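Local coordinates for inactive dihydroorotase-like domain (Chaetomium thermophilum, PDB 5NNL), which adopts the fold of the dihydroorotase family, an alpha/beta barrel of the amidohydrolase type, but is catalytically inactive, at residues L197-P200 with E201-E204. Sequence-based numbering, arbitrary orientation. Where two conformers were deposited one is given.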
loop_
_atom_site.group_PDB
_atom_site.type_symbol
_atom_site.label_atom_id
_atom_site.label_comp_id
_atom_site.label_asym_id
_atom_site.label_seq_id
_atom_site.Cartn_x
_atom_site.Cartn_y
_atom_site.Cartn_z
ATOM N N LEU A 197 9.711 4.748 12.053
ATOM C CA LEU A 197 8.476 4.595 12.800
ATOM C C LEU A 197 8.069 5.930 13.414
ATOM O O LEU A 197 8.909 6.806 13.634
ATOM C CB LEU A 197 8.647 3.557 13.904
ATOM C CG LEU A 197 8.808 2.093 13.504
ATOM C CD1 LEU A 197 9.088 1.252 14.742
ATOM C CD2 LEU A 197 7.575 1.579 12.781
ATOM N N PRO A 198 6.783 6.112 13.705
ATOM C CA PRO A 198 6.354 7.342 14.378
ATOM C C PRO A 198 6.812 7.378 15.826
ATOM O O PRO A 198 7.005 6.344 16.471
ATOM C CB PRO A 198 4.825 7.277 14.291
ATOM C CG PRO A 198 4.530 5.816 14.245
ATOM C CD PRO A 198 5.645 5.214 13.434
ATOM N N THR A 199 6.981 8.592 16.341
ATOM C CA THR A 199 7.140 8.758 17.770
ATOM C C THR A 199 5.809 8.449 18.450
ATOM O O THR A 199 4.760 8.439 17.799
ATOM C CB THR A 199 7.583 10.179 18.119
ATOM O OG1 THR A 199 6.527 11.102 17.821
ATOM C CG2 THR A 199 8.835 10.573 17.347
ATOM N N PRO A 200 5.821 8.174 19.755
ATOM C CA PRO A 200 4.540 7.994 20.459
ATOM C C PRO A 200 3.577 9.152 20.250
ATOM O O PRO A 200 2.367 8.930 20.117
ATOM C CB PRO A 200 4.972 7.855 21.924
ATOM C CG PRO A 200 6.340 7.271 21.849
ATOM C CD PRO A 200 6.975 7.872 20.622
ATOM N N GLU A 201 4.080 10.388 20.207
ATOM C CA GLU A 201 3.206 11.532 19.962
ATOM C C GLU A 201 2.692 11.535 18.529
ATOM O O GLU A 201 1.522 11.855 18.287
ATOM C CB GLU A 201 3.939 12.840 20.259
ATOM C CG GLU A 201 3.141 14.077 19.836
ATOM C CD GLU A 201 3.609 15.356 20.507
ATOM O OE1 GLU A 201 4.522 15.293 21.356
ATOM O OE2 GLU A 201 3.056 16.429 20.182
ATOM N N ASP A 202 3.551 11.201 17.565
ATOM C CA ASP A 202 3.094 11.086 16.185
ATOM C C ASP A 202 1.992 10.039 16.073
ATOM O O ASP A 202 0.943 10.283 15.467
ATOM C CB ASP A 202 4.266 10.734 15.261
ATOM C CG ASP A 202 5.207 11.906 15.021
ATOM O OD1 ASP A 202 4.760 13.071 15.100
ATOM O OD2 ASP A 202 6.399 11.653 14.738
ATOM N N GLN A 203 2.208 8.868 16.677
ATOM C CA GLN A 203 1.240 7.783 16.564
ATOM C C GLN A 203 -0.106 8.180 17.163
ATOM O O GLN A 203 -1.161 7.867 16.600
ATOM C CB GLN A 203 1.781 6.531 17.249
ATOM C CG GLN A 203 1.001 5.267 16.943
ATOM C CD GLN A 203 1.434 4.106 17.810
ATOM O OE1 GLN A 203 0.976 3.960 18.941
ATOM N NE2 GLN A 203 2.329 3.280 17.292
ATOM N N GLU A 204 -0.082 8.864 18.307
ATOM C CA GLU A 204 -1.331 9.323 18.913
ATOM C C GLU A 204 -2.036 10.318 18.010
ATOM O O GLU A 204 -3.271 10.300 17.888
ATOM C CB GLU A 204 -1.039 9.945 20.280
ATOM C CG GLU A 204 -2.278 10.338 21.075
ATOM C CD GLU A 204 -1.934 11.068 22.361
ATOM O OE1 GLU A 204 -0.945 10.681 23.021
ATOM O OE2 GLU A 204 -2.648 12.033 22.706
#
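Helix 200-207 starts with a threonine N-cap, in which Thr199 and Asp202 meet one turn apart. Thr199 OG1 accepts the backbone N-H of Asp202, 3.0 Å from Asp202 N, in a bond with an N-H...O angle of 163°. What puts the hydroxyl there is a chi1 of 67°, which tucks OG1 between the threonine's own backbone N and carbonyl carbon and turns it toward the first turn of the helix. Asp202, at N3, has CG beside its own backbone N (chi1 -74°), which brings OD2 to 3.1 Å from Thr199 OG1 and 3.5 Å from Thr199 N. Its other oxygen, OD1, takes the backbone N-H of Lys159, while the ammonium of that lysine forms a salt bridge with Glu201, so the two acids of the first turn share one partner residue. A Thr-Pro-Glu-Asp start, here Thr199 to Asp202, is a common way to begin a helix: Pro200, at N1, has no N-H that would need an acceptor, and the carboxylate of Asp202, close to the N-terminal end of the helix, probably interacts favourably with the helix dipole. Regular helical bonding begins with Gln203 N to Thr199 O, 2.8 Å and almost straight, followed by Glu204 N to Pro200 O at 3.0 Å. Before the cap, the ring of Pro198 rests on the helix, with CB 3.6 Å from Asp202 CB and CG 4.1 Å from Gln203 CB; Gln203 NE2 donates to Ser183 O.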